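Local structure of 2-oxoglutarate-dependent dioxygenase DAO (Oryza sativa subsp. indica, 6KUN) at residues B[139-144]-B[220-225]; B[216-221]-B[255-260]; B[249-254]-B[275-280]; B[281-286]-B[292-297]. The protein probably uses iron(II) and 2-oxoglutarate to oxidise the plant hormone indole-3-acetic acid irreversibly to inactive 2-oxoindole-3-acetic acid. All coordinates share one frame; numbering follows the deposited sequence. Where two conformers were deposited one is given.

In the fold
Interactions 1 to 4 form a connected band beside the double-stranded beta-helix core. Helix 217-222, which follows strand 211-215, serves interactions 1 and 2; helix 277-287 serves interactions 3 and 4. Between them, strands 256-257 and 275-276 pair in a small antiparallel sheet that joins interactions 2 and 3, whose centres are about 8 Å apart and whose segments alternate along the chain. Interaction 1 lies at one end, its centre about 21 Å from that of interaction 4, where the auxin binds. The salt bridge from D217 to R284 ties helix 217-222 to the auxin-binding helix, so the band runs from plain hydrophobic packing to the ligand pocket.

Interaction 1 (B[139-144]-B[220-225]); sequences LGLHGA and QAWSNG
L141 and W222 reach for each other from opposite directions, and the leucine meets the indole with one branch: its CD1 lies 3.3 Å from W222 CH2, a tight approach, and 3.7 Å from CZ2. L139 comes in at a slant instead. Its CD1 settles 4.0 Å from W222 CZ3, so the outer corner of the six-membered ring is held by methyl groups of two leucines. Both methyls approach the ring obliquely. The tryptophan can offer that corner because its CG stands anti to the backbone N (chi1 177°), which carries the indole away from helix 217-222; a large, flat and mostly apolar indole suits a place where a side chain must reach from the end of a short helix to a separate loop. F178 meets the same ring edge-to-face.

Each segment closes a helix with a Schellman motif. G140, with positive phi, is the C-prime residue that ends helix 111-138, and glycine accepts such backbone angles most easily. N224 plays this part after helix 217-222, with G225 N bonded to Q220 O at 2.8 Å and N224 N to A221 O at 3.1 Å. Packed on W222, the two leucines join the loop just after helix 111-138 to the short helix that follows strand 211-215 of the jelly-roll core.

Beside the tryptophan, S223 adds a small apolar surface through its CB, 4.4 Å from L139 CD1. The hydroxyl has other work: S223 OG is hydrogen-bonded to G219 O within the helix and to L227 N beyond it. N224 fastens the turn through its amide, bonded to R271 N and to L263 O.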
loop_
_atom_site.group_PDB
_atom_site.type_symbol
_atom_site.label_atom_id
_atom_site.label_comp_id
_atom_site.label_asym_id
_atom_site.label_seq_id
_atom_site.Cartn_x
_atom_site.Cartn_y
_atom_site.Cartn_z
ATOM N N LEU B 139 -25.756 4.874 21.306
ATOM C CA LEU B 139 -27.187 4.758 21.537
ATOM C C LEU B 139 -27.522 4.744 23.012
ATOM O O LEU B 139 -28.622 4.292 23.389
ATOM C CB LEU B 139 -27.712 3.482 20.896
ATOM C CG LEU B 139 -27.473 3.325 19.394
ATOM C CD1 LEU B 139 -27.793 1.913 18.913
ATOM C CD2 LEU B 139 -28.283 4.357 18.639
ATOM N N GLY B 140 -26.596 5.236 23.846
ATOM C CA GLY B 140 -26.772 5.265 25.294
ATOM C C GLY B 140 -26.700 3.913 25.970
ATOM O O GLY B 140 -27.140 3.764 27.118
ATOM N N LEU B 141 -26.158 2.911 25.292
ATOM C CA LEU B 141 -26.116 1.552 25.820
ATOM C C LEU B 141 -24.719 1.264 26.351
ATOM O O LEU B 141 -23.730 1.370 25.608
ATOM C CB LEU B 141 -26.461 0.523 24.749
ATOM C CG LEU B 141 -27.827 0.563 24.079
ATOM C CD1 LEU B 141 -27.834 -0.444 22.945
ATOM C CD2 LEU B 141 -28.921 0.243 25.075
ATOM N N HIS B 142 -24.641 0.870 27.614
ATOM C CA HIS B 142 -23.391 0.419 28.210
ATOM C C HIS B 142 -23.636 -0.937 28.852
ATOM O O HIS B 142 -24.769 -1.411 28.946
ATOM C CB HIS B 142 -22.865 1.464 29.187
ATOM C CG HIS B 142 -22.715 2.820 28.569
ATOM N ND1 HIS B 142 -23.666 3.807 28.701
ATOM C CD2 HIS B 142 -21.751 3.330 27.768
ATOM C CE1 HIS B 142 -23.283 4.875 28.029
ATOM N NE2 HIS B 142 -22.122 4.612 27.454
ATOM N N GLY B 143 -22.564 -1.594 29.264
ATOM C CA GLY B 143 -22.637 -2.943 29.762
ATOM C C GLY B 143 -22.619 -4.010 28.683
ATOM O O GLY B 143 -22.173 -5.134 28.953
ATOM N N ALA B 144 -23.057 -3.679 27.472
ATOM C CA ALA B 144 -23.074 -4.649 26.390
ATOM C C ALA B 144 -21.680 -5.223 26.170
ATOM O O ALA B 144 -20.707 -4.483 26.083
ATOM C CB ALA B 144 -23.586 -3.997 25.103
ATOM N N GLN B 220 -29.738 -3.492 12.066
ATOM C CA GLN B 220 -31.008 -2.775 11.935
ATOM C C GLN B 220 -32.037 -3.323 12.911
ATOM O O GLN B 220 -32.790 -2.568 13.511
ATOM C CB GLN B 220 -31.494 -2.887 10.485
ATOM C CG GLN B 220 -33.010 -2.798 10.213
ATOM C CD GLN B 220 -33.569 -1.384 10.286
ATOM O OE1 GLN B 220 -32.827 -0.384 10.386
ATOM N NE2 GLN B 220 -34.885 -1.298 10.268
ATOM N N ALA B 221 -32.066 -4.635 13.110
ATOM C CA ALA B 221 -33.073 -5.232 13.981
ATOM C C ALA B 221 -32.713 -5.047 15.455
ATOM O O ALA B 221 -33.549 -4.631 16.264
ATOM C CB ALA B 221 -33.284 -6.714 13.637
ATOM N N TRP B 222 -31.477 -5.318 15.831
ATOM C CA TRP B 222 -31.035 -5.105 17.203
ATOM C C TRP B 222 -31.167 -3.652 17.629
ATOM O O TRP B 222 -31.388 -3.364 18.813
ATOM C CB TRP B 222 -29.585 -5.564 17.313
ATOM C CG TRP B 222 -28.934 -5.360 18.624
ATOM C CD1 TRP B 222 -28.810 -6.288 19.636
ATOM C CD2 TRP B 222 -28.263 -4.197 19.055
ATOM N NE1 TRP B 222 -28.127 -5.728 20.684
ATOM C CE2 TRP B 222 -27.766 -4.450 20.346
ATOM C CE3 TRP B 222 -28.020 -2.946 18.473
ATOM C CZ2 TRP B 222 -27.054 -3.506 21.060
ATOM C CZ3 TRP B 222 -27.307 -2.021 19.177
ATOM C CH2 TRP B 222 -26.840 -2.296 20.465
ATOM N N SER B 223 -31.019 -2.718 16.703
ATOM C CA SER B 223 -31.067 -1.304 17.064
ATOM C C SER B 223 -32.489 -0.745 17.032
ATOM O O SER B 223 -32.675 0.459 17.162
ATOM C CB SER B 223 -30.169 -0.509 16.141
ATOM O OG SER B 223 -30.752 -0.396 14.857
ATOM N N ASN B 224 -33.465 -1.613 16.831
ATOM C CA ASN B 224 -34.860 -1.247 16.675
ATOM C C ASN B 224 -35.080 -0.263 15.549
ATOM O O ASN B 224 -35.852 0.676 15.690
ATOM C CB ASN B 224 -35.453 -0.680 17.957
ATOM C CG ASN B 224 -36.956 -0.717 17.922
ATOM O OD1 ASN B 224 -37.536 -1.713 17.527
ATOM N ND2 ASN B 224 -37.578 0.407 18.233
ATOM N N GLY B 225 -34.380 -0.454 14.448
ATOM C CA GLY B 225 -34.537 0.419 13.306
ATOM C C GLY B 225 -33.635 1.632 13.279
ATOM O O GLY B 225 -33.674 2.378 12.302
#

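Interaction 2 (B[216-221]-B[255-260]); sequences GDVGQA and DTVSAP
V218 and V257 meet at a slant through their branched ends, each using both methyls. V218 CG2 lies 4.0 Å from V257 CG2, while V218 CG1 touches both branches of its partner, 4.1 Å from V257 CG1. The two valines have nearly the same conformation: CG1 is anti to the backbone N in V218 (chi1 166°) and again in V257 (chi1 -178°), with CG2 anti to the carbonyl carbon. In V257 this spreads the methyls across the helix surface. CG2 goes to V218, and V257 CG1 also reaches the next helical turn, where it lies 4.0 Å from A221 CB. Beta-branched valine, readily accommodated in a strand, thus presents a broad apolar end to two neighbouring positions of helix 217-222.

The small residues suit the closer approach at the other end of the contact. A221 and A259 have CA atoms only 6.5 Å apart, and A259 CB comes to 3.7 Å from A221 O.

Strand 256-257 pairs with strand 275-276, so the helix is packed against a small two-stranded antiparallel sheet at the side of the double-stranded beta-helix. F275 and Y277 extend the apolar cluster: F275 touches A221 and V257, and Y277 touches V218 and V257. At the start of the helix, the backbone of D217 is bonded to that of D175, a predicted iron ligand whose side chain lies about 8 Å from that of V218.

Between these segments the contact is purely van der Waals, so its strength depends on how the methyl groups fit.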
loop_
_atom_site.group_PDB
_atom_site.type_symbol
_atom_site.label_atom_id
_atom_site.label_comp_id
_atom_site.label_asym_id
_atom_site.label_seq_id
_atom_site.Cartn_x
_atom_site.Cartn_y
_atom_site.Cartn_z
ATOM N N GLY B 216 -25.201 -4.278 9.106
ATOM C CA GLY B 216 -25.975 -5.309 8.460
ATOM C C GLY B 216 -27.381 -5.438 9.038
ATOM O O GLY B 216 -27.839 -4.643 9.855
ATOM N N ASP B 217 -28.076 -6.472 8.576
ATOM C CA ASP B 217 -29.513 -6.604 8.867
ATOM C C ASP B 217 -29.745 -6.768 10.352
ATOM O O ASP B 217 -30.636 -6.143 10.914
ATOM C CB ASP B 217 -30.129 -7.780 8.128
ATOM C CG ASP B 217 -30.186 -7.590 6.621
ATOM O OD1 ASP B 217 -29.939 -6.490 6.100
ATOM O OD2 ASP B 217 -30.483 -8.634 5.944
ATOM N N VAL B 218 -28.950 -7.617 11.012
ATOM C CA VAL B 218 -29.035 -7.744 12.472
ATOM C C VAL B 218 -28.764 -6.427 13.190
ATOM O O VAL B 218 -29.370 -6.145 14.241
ATOM C CB VAL B 218 -28.113 -8.847 12.988
ATOM C CG1 VAL B 218 -27.957 -8.728 14.497
ATOM C CG2 VAL B 218 -28.645 -10.226 12.605
ATOM N N GLY B 219 -27.889 -5.584 12.641
ATOM C CA GLY B 219 -27.718 -4.254 13.211
ATOM C C GLY B 219 -29.015 -3.443 13.204
ATOM O O GLY B 219 -29.344 -2.729 14.190
ATOM N N GLN B 220 -29.738 -3.492 12.066
ATOM C CA GLN B 220 -31.008 -2.775 11.935
ATOM C C GLN B 220 -32.037 -3.323 12.911
ATOM O O GLN B 220 -32.790 -2.568 13.511
ATOM C CB GLN B 220 -31.494 -2.887 10.485
ATOM C CG GLN B 220 -33.010 -2.798 10.213
ATOM C CD GLN B 220 -33.569 -1.384 10.286
ATOM O OE1 GLN B 220 -32.827 -0.384 10.386
ATOM N NE2 GLN B 220 -34.885 -1.298 10.268
ATOM N N ALA B 221 -32.066 -4.635 13.110
ATOM C CA ALA B 221 -33.073 -5.232 13.981
ATOM C C ALA B 221 -32.713 -5.047 15.455
ATOM O O ALA B 221 -33.549 -4.631 16.264
ATOM C CB ALA B 221 -33.284 -6.714 13.637
ATOM N N ASP B 255 -27.619 -16.836 19.827
ATOM C CA ASP B 255 -28.212 -16.694 18.505
ATOM C C ASP B 255 -29.506 -15.881 18.471
ATOM O O ASP B 255 -30.129 -15.765 17.400
ATOM C CB ASP B 255 -28.478 -18.036 17.845
ATOM C CG ASP B 255 -28.395 -17.975 16.324
ATOM O OD1 ASP B 255 -27.418 -17.400 15.801
ATOM O OD2 ASP B 255 -29.291 -18.510 15.644
ATOM N N THR B 256 -29.910 -15.253 19.562
ATOM C CA THR B 256 -31.168 -14.523 19.534
ATOM C C THR B 256 -30.970 -13.045 19.221
ATOM O O THR B 256 -30.199 -12.368 19.898
ATOM C CB THR B 256 -31.909 -14.639 20.875
ATOM O OG1 THR B 256 -32.361 -15.970 21.038
ATOM C CG2 THR B 256 -33.097 -13.698 20.925
ATOM N N VAL B 257 -31.747 -12.545 18.258
ATOM C CA VAL B 257 -31.732 -11.137 17.881
ATOM C C VAL B 257 -32.937 -10.462 18.516
ATOM O O VAL B 257 -34.085 -10.698 18.108
ATOM C CB VAL B 257 -31.734 -10.968 16.356
ATOM C CG1 VAL B 257 -31.671 -9.486 16.008
ATOM C CG2 VAL B 257 -30.574 -11.740 15.723
ATOM N N SER B 258 -32.689 -9.586 19.501
ATOM C CA SER B 258 -33.759 -8.816 20.122
ATOM C C SER B 258 -33.257 -7.450 20.566
ATOM O O SER B 258 -32.264 -7.345 21.281
ATOM C CB SER B 258 -34.336 -9.563 21.340
ATOM O OG SER B 258 -35.454 -8.833 21.844
ATOM N N ALA B 259 -33.933 -6.406 20.116
ATOM C CA ALA B 259 -33.523 -5.060 20.442
ATOM C C ALA B 259 -33.518 -4.858 21.951
ATOM O O ALA B 259 -34.353 -5.444 22.652
ATOM C CB ALA B 259 -34.450 -4.043 19.778
ATOM N N PRO B 260 -32.579 -4.090 22.487
ATOM C CA PRO B 260 -32.645 -3.723 23.911
ATOM C C PRO B 260 -33.801 -2.774 24.208
ATOM O O PRO B 260 -34.182 -1.936 23.384
ATOM C CB PRO B 260 -31.282 -3.054 24.158
ATOM C CG PRO B 260 -30.375 -3.557 22.999
ATOM C CD PRO B 260 -31.292 -3.717 21.845
#

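Interaction 3 (B[249-254]-B[275-280]); sequences LLAPKD and FKYDDY
The CA atoms of A251 and Y277 come within 6.5 Å of each other where the loop leaving strand 242-249 passes the junction of strand 275-276 and helix 277-287. Strand 242-249 belongs to the large sheet of the double-stranded beta-helix, so this contact joins the helix that carries auxin-binding arginines to the chain just leaving the catalytic core.

Y277 dominates the contact. With CG anti to the backbone N (chi1 174°), it extends from the first turn of the helix along the loop. A251 CB sits at the base of the side chain, 3.6 Å from Y277 CB and 3.7 Å from its CG; a methyl is small enough to permit this near approach. Further out, L250 crosses the tyrosine at a slant: its CB is 3.9 Å from Y277 CE2 and its CD2 is 3.5 Å from the hydroxyl oxygen, Y277 OH, while L250 O stands over one face of the ring. The hydroxyl is hydrogen-bonded to S176 OG, and S176 lines the indole-3-acetic acid pocket.

Replacing Y277 by an alanine is likely to open a gap beside L250 and A251 and deprive the S176 hydroxyl of this partner. Tyrosine suits the site because it joins an apolar flank to a polar tip.

D255, the next residue of the loop, accepts a hydrogen bond from D278 N through its carboxylate and so ties the beginning of the helix to the same part of the chain. At the exposed margin, K276 folds back through bends at chi2 (-69°) and chi4 (50°), and its methylene carbons CD and CE each lie 4.2 Å from D254 O.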
loop_
_atom_site.group_PDB
_atom_site.type_symbol
_atom_site.label_atom_id
_atom_site.label_comp_id
_atom_site.label_asym_id
_atom_site.label_seq_id
_atom_site.Cartn_x
_atom_site.Cartn_y
_atom_site.Cartn_z
ATOM N N LEU B 249 -19.097 -9.551 12.282
ATOM C CA LEU B 249 -19.706 -9.757 13.585
ATOM C C LEU B 249 -21.168 -10.120 13.361
ATOM O O LEU B 249 -21.934 -9.310 12.811
ATOM C CB LEU B 249 -19.619 -8.502 14.426
ATOM C CG LEU B 249 -19.323 -8.536 15.907
ATOM C CD1 LEU B 249 -19.811 -7.193 16.499
ATOM C CD2 LEU B 249 -19.821 -9.635 16.686
ATOM N N LEU B 250 -21.555 -11.323 13.790
ATOM C CA LEU B 250 -22.811 -11.919 13.346
ATOM C C LEU B 250 -23.986 -11.647 14.282
ATOM O O LEU B 250 -24.917 -10.936 13.905
ATOM C CB LEU B 250 -22.628 -13.422 13.130
ATOM C CG LEU B 250 -21.529 -13.847 12.161
ATOM C CD1 LEU B 250 -21.245 -15.351 12.186
ATOM C CD2 LEU B 250 -21.882 -13.414 10.754
ATOM N N ALA B 251 -23.995 -12.256 15.461
ATOM C CA ALA B 251 -25.146 -12.170 16.361
ATOM C C ALA B 251 -24.751 -12.681 17.732
ATOM O O ALA B 251 -23.633 -13.166 17.888
ATOM C CB ALA B 251 -26.334 -12.963 15.821
ATOM N N PRO B 252 -25.612 -12.597 18.745
ATOM C CA PRO B 252 -25.187 -13.046 20.076
ATOM C C PRO B 252 -24.914 -14.533 20.076
ATOM O O PRO B 252 -25.289 -15.266 19.158
ATOM C CB PRO B 252 -26.368 -12.666 20.980
ATOM C CG PRO B 252 -27.067 -11.546 20.246
ATOM C CD PRO B 252 -26.920 -11.881 18.795
ATOM N N LYS B 253 -24.181 -14.971 21.107
ATOM C CA LYS B 253 -23.808 -16.381 21.236
ATOM C C LYS B 253 -25.027 -17.297 21.349
ATOM O O LYS B 253 -25.021 -18.416 20.819
ATOM C CB LYS B 253 -22.908 -16.545 22.481
ATOM C CG LYS B 253 -22.414 -17.962 22.730
ATOM C CD LYS B 253 -21.550 -18.427 21.580
ATOM C CE LYS B 253 -20.803 -19.704 21.910
ATOM N NZ LYS B 253 -19.954 -20.130 20.760
ATOM N N ASP B 254 -26.073 -16.864 22.059
ATOM C CA ASP B 254 -27.314 -17.650 22.117
ATOM C C ASP B 254 -28.143 -17.515 20.840
ATOM O O ASP B 254 -29.245 -18.041 20.766
ATOM C CB ASP B 254 -28.143 -17.269 23.363
ATOM C CG ASP B 254 -28.731 -15.838 23.323
ATOM O OD1 ASP B 254 -28.730 -15.172 22.264
ATOM O OD2 ASP B 254 -29.227 -15.382 24.385
ATOM N N PHE B 275 -35.998 -13.046 16.915
ATOM C CA PHE B 275 -35.727 -14.138 16.005
ATOM C C PHE B 275 -34.328 -14.693 16.243
ATOM O O PHE B 275 -33.440 -14.041 16.822
ATOM C CB PHE B 275 -35.955 -13.730 14.537
ATOM C CG PHE B 275 -35.042 -12.618 14.040
ATOM C CD1 PHE B 275 -35.406 -11.283 14.201
ATOM C CD2 PHE B 275 -33.864 -12.913 13.397
ATOM C CE1 PHE B 275 -34.575 -10.275 13.745
ATOM C CE2 PHE B 275 -33.031 -11.923 12.927
ATOM C CZ PHE B 275 -33.383 -10.612 13.114
ATOM N N LYS B 276 -34.151 -15.949 15.791
ATOM C CA LYS B 276 -32.853 -16.598 15.784
ATOM C C LYS B 276 -32.116 -16.235 14.501
ATOM O O LYS B 276 -32.654 -16.396 13.394
ATOM C CB LYS B 276 -33.019 -18.122 15.856
ATOM C CG LYS B 276 -33.627 -18.618 17.180
ATOM C CD LYS B 276 -32.667 -18.428 18.363
ATOM C CE LYS B 276 -33.038 -19.328 19.543
ATOM N NZ LYS B 276 -33.226 -20.764 19.143
ATOM N N TYR B 277 -30.864 -15.796 14.652
ATOM C CA TYR B 277 -30.073 -15.386 13.502
ATOM C C TYR B 277 -29.980 -16.491 12.451
ATOM O O TYR B 277 -30.175 -16.248 11.243
ATOM C CB TYR B 277 -28.681 -14.978 13.977
ATOM C CG TYR B 277 -27.753 -14.675 12.838
ATOM C CD1 TYR B 277 -28.044 -13.641 11.968
ATOM C CD2 TYR B 277 -26.583 -15.410 12.629
ATOM C CE1 TYR B 277 -27.219 -13.350 10.916
ATOM C CE2 TYR B 277 -25.744 -15.107 11.593
ATOM C CZ TYR B 277 -26.058 -14.085 10.725
ATOM O OH TYR B 277 -25.221 -13.771 9.668
ATOM N N ASP B 278 -29.724 -17.711 12.914
ATOM C CA ASP B 278 -29.703 -18.874 12.038
ATOM C C ASP B 278 -30.969 -18.935 11.189
ATOM O O ASP B 278 -30.899 -19.090 9.970
ATOM C CB ASP B 278 -29.554 -20.158 12.855
ATOM C CG ASP B 278 -29.223 -21.361 11.993
ATOM O OD1 ASP B 278 -28.116 -21.395 11.415
ATOM O OD2 ASP B 278 -30.070 -22.274 11.893
ATOM N N ASP B 279 -32.126 -18.809 11.834
ATOM C CA ASP B 279 -33.393 -18.828 11.115
ATOM C C ASP B 279 -33.486 -17.682 10.110
ATOM O O ASP B 279 -34.081 -17.823 9.041
ATOM C CB ASP B 279 -34.564 -18.761 12.097
ATOM C CG ASP B 279 -34.722 -20.044 12.923
ATOM O OD1 ASP B 279 -34.107 -21.071 12.567
ATOM O OD2 ASP B 279 -35.437 -19.991 13.954
ATOM N N TYR B 280 -32.952 -16.513 10.453
ATOM C CA TYR B 280 -33.009 -15.410 9.503
ATOM C C TYR B 280 -32.145 -15.701 8.282
ATOM O O TYR B 280 -32.550 -15.403 7.153
ATOM C CB TYR B 280 -32.592 -14.088 10.177
ATOM C CG TYR B 280 -32.658 -12.948 9.212
ATOM C CD1 TYR B 280 -33.862 -12.574 8.615
ATOM C CD2 TYR B 280 -31.504 -12.290 8.833
ATOM C CE1 TYR B 280 -33.898 -11.555 7.683
ATOM C CE2 TYR B 280 -31.537 -11.283 7.916
ATOM C CZ TYR B 280 -32.724 -10.921 7.350
ATOM O OH TYR B 280 -32.707 -9.913 6.434
#

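Interaction 4 (B[281-286]-B[292-297]); sequences RRLRLS and GEALAR. With IAC (1H-indol-3-ylacetic acid), chain H.
L283 packs on A294 and R297 of the following segment 292-297, while R281 and R284 of the same helix face the bound indole-3-acetic acid. R281 comes first: its aliphatic part lies against the ligand, with CG 3.8 Å from IAC C8. L283 puts a single branch to use. Its CD2 is 4.0 Å from A294 CB and 4.1 Å from R297 CD, so a compact methyl and one methylene of an arginine pack on this branch of the leucine; R297 NE forms a salt bridge with E289.

R284 passes alongside A294, its CG 4.4 Å from A294 CB, and bends at chi3 (50°) towards the ligand. IAC C5 lies at the guanidinium edge, 3.0 Å from R284 NE. The outer nitrogens are anchored, NH1 in a salt bridge to D217 and NH2 in a hydrogen bond to T174 O. A leucine in place of R284 would probably leave D217 without this cationic mate and T174 O without this donor, and take away the flat group that abuts the indole.

S176, R154 and R290 complete the pocket. The chemistry is divided: apolar packing holds 292-297 to the helix, and a charge-anchored arginine meets the auxin.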
loop_
_atom_site.group_PDB
_atom_site.type_symbol
_atom_site.label_atom_id
_atom_site.label_comp_id
_atom_site.label_asym_id
_atom_site.label_seq_id
_atom_site.Cartn_x
_atom_site.Cartn_y
_atom_site.Cartn_z
ATOM N N ARG B 281 -30.965 -16.320 8.484
ATOM C CA ARG B 281 -30.148 -16.745 7.342
ATOM C C ARG B 281 -30.889 -17.714 6.429
ATOM O O ARG B 281 -30.846 -17.576 5.205
ATOM C CB ARG B 281 -28.862 -17.389 7.841
ATOM C CG ARG B 281 -27.865 -16.423 8.393
ATOM C CD ARG B 281 -26.547 -17.120 8.740
ATOM N NE ARG B 281 -25.897 -17.736 7.587
ATOM C CZ ARG B 281 -24.926 -18.647 7.683
ATOM N NH1 ARG B 281 -24.511 -19.023 8.874
ATOM N NH2 ARG B 281 -24.383 -19.159 6.598
ATOM N N ARG B 282 -31.550 -18.720 7.018
ATOM C CA ARG B 282 -32.398 -19.622 6.252
ATOM C C ARG B 282 -33.397 -18.843 5.416
ATOM O O ARG B 282 -33.574 -19.113 4.219
ATOM C CB ARG B 282 -33.163 -20.554 7.186
ATOM C CG ARG B 282 -32.349 -21.497 7.991
ATOM C CD ARG B 282 -33.293 -22.410 8.814
ATOM N NE ARG B 282 -34.235 -23.140 7.966
ATOM C CZ ARG B 282 -34.035 -24.375 7.517
ATOM N NH1 ARG B 282 -32.926 -25.029 7.826
ATOM N NH2 ARG B 282 -34.926 -24.973 6.756
ATOM N N LEU B 283 -34.083 -17.881 6.052
ATOM C CA LEU B 283 -35.115 -17.109 5.372
ATOM C C LEU B 283 -34.549 -16.325 4.194
ATOM O O LEU B 283 -35.198 -16.230 3.152
ATOM C CB LEU B 283 -35.797 -16.169 6.366
ATOM C CG LEU B 283 -37.050 -15.418 5.898
ATOM C CD1 LEU B 283 -38.223 -16.342 5.721
ATOM C CD2 LEU B 283 -37.382 -14.282 6.887
ATOM N N ARG B 284 -33.357 -15.735 4.333
ATOM C CA ARG B 284 -32.721 -15.089 3.187
ATOM C C ARG B 284 -32.447 -16.120 2.092
ATOM O O ARG B 284 -32.744 -15.893 0.909
ATOM C CB ARG B 284 -31.412 -14.382 3.608
ATOM C CG ARG B 284 -31.640 -13.046 4.380
ATOM C CD ARG B 284 -30.329 -12.406 4.960
ATOM N NE ARG B 284 -29.265 -12.310 3.962
ATOM C CZ ARG B 284 -28.735 -11.176 3.471
ATOM N NH1 ARG B 284 -29.144 -10.015 3.878
ATOM N NH2 ARG B 284 -27.761 -11.258 2.576
ATOM N N LEU B 285 -31.901 -17.276 2.484
ATOM C CA LEU B 285 -31.546 -18.316 1.507
ATOM C C LEU B 285 -32.777 -18.846 0.777
ATOM O O LEU B 285 -32.735 -19.041 -0.442
ATOM C CB LEU B 285 -30.794 -19.437 2.227
ATOM C CG LEU B 285 -30.412 -20.668 1.401
ATOM C CD1 LEU B 285 -29.485 -20.262 0.260
ATOM C CD2 LEU B 285 -29.746 -21.731 2.268
ATOM N N SER B 286 -33.905 -19.002 1.471
ATOM C CA SER B 286 -35.065 -19.588 0.795
ATOM C C SER B 286 -35.889 -18.559 0.013
ATOM O O SER B 286 -36.470 -18.916 -1.010
ATOM C CB SER B 286 -35.964 -20.323 1.799
ATOM O OG SER B 286 -36.692 -19.443 2.624
ATOM N N GLY B 292 -32.039 -7.161 2.693
ATOM C CA GLY B 292 -32.826 -6.722 3.833
ATOM C C GLY B 292 -34.328 -6.818 3.668
ATOM O O GLY B 292 -35.058 -6.625 4.653
ATOM N N GLU B 293 -34.821 -7.123 2.464
ATOM C CA GLU B 293 -36.266 -7.209 2.274
ATOM C C GLU B 293 -36.872 -8.227 3.227
ATOM O O GLU B 293 -37.986 -8.042 3.718
ATOM C CB GLU B 293 -36.613 -7.590 0.825
ATOM C CG GLU B 293 -35.828 -6.809 -0.239
ATOM C CD GLU B 293 -34.572 -7.560 -0.644
ATOM O OE1 GLU B 293 -34.179 -7.474 -1.815
ATOM O OE2 GLU B 293 -34.018 -8.272 0.231
ATOM N N ALA B 294 -36.155 -9.321 3.497
ATOM C CA ALA B 294 -36.708 -10.372 4.340
ATOM C C ALA B 294 -36.966 -9.896 5.765
ATOM O O ALA B 294 -37.737 -10.528 6.483
ATOM C CB ALA B 294 -35.775 -11.581 4.362
ATOM N N LEU B 295 -36.339 -8.810 6.220
ATOM C CA LEU B 295 -36.678 -8.348 7.566
ATOM C C LEU B 295 -38.132 -7.921 7.676
ATOM O O LEU B 295 -38.689 -7.905 8.773
ATOM C CB LEU B 295 -35.809 -7.183 8.008
ATOM C CG LEU B 295 -34.440 -7.529 8.571
ATOM C CD1 LEU B 295 -33.779 -6.210 9.025
ATOM C CD2 LEU B 295 -34.469 -8.524 9.698
ATOM N N ALA B 296 -38.749 -7.505 6.572
ATOM C CA ALA B 296 -40.152 -7.095 6.653
ATOM C C ALA B 296 -41.043 -8.274 7.001
ATOM O O ALA B 296 -42.136 -8.087 7.534
ATOM C CB ALA B 296 -40.617 -6.466 5.340
ATOM N N ARG B 297 -40.590 -9.501 6.741
ATOM C CA ARG B 297 -41.382 -10.644 7.157
ATOM C C ARG B 297 -41.322 -10.858 8.659
ATOM O O ARG B 297 -42.025 -11.727 9.162
ATOM C CB ARG B 297 -40.886 -11.884 6.412
ATOM C CG ARG B 297 -40.787 -11.641 4.916
ATOM C CD ARG B 297 -40.175 -12.795 4.222
ATOM N NE ARG B 297 -40.126 -12.618 2.782
ATOM C CZ ARG B 297 -41.126 -12.903 1.959
ATOM N NH1 ARG B 297 -42.275 -13.359 2.444
ATOM N NH2 ARG B 297 -40.985 -12.725 0.658
HETATM C C IAC H . -26.748 -14.694 3.575
HETATM C C1 IAC H . -25.816 -15.643 3.325
HETATM C C2 IAC H . -25.653 -16.169 2.019
HETATM C C3 IAC H . -26.442 -15.706 0.994
HETATM C C4 IAC H . -27.385 -14.726 1.250
HETATM C C5 IAC H . -27.541 -14.252 2.529
HETATM C C7 IAC H . -25.190 -15.912 4.482
HETATM C C8 IAC H . -25.732 -15.126 5.482
HETATM C C17 IAC H . -24.073 -16.879 4.865
HETATM C C18 IAC H . -22.690 -16.341 4.544
HETATM N N IAC H . -26.705 -14.368 4.910
HETATM O O2 IAC H . -21.810 -17.156 4.152
HETATM O O3 IAC H . -22.424 -15.117 4.691
#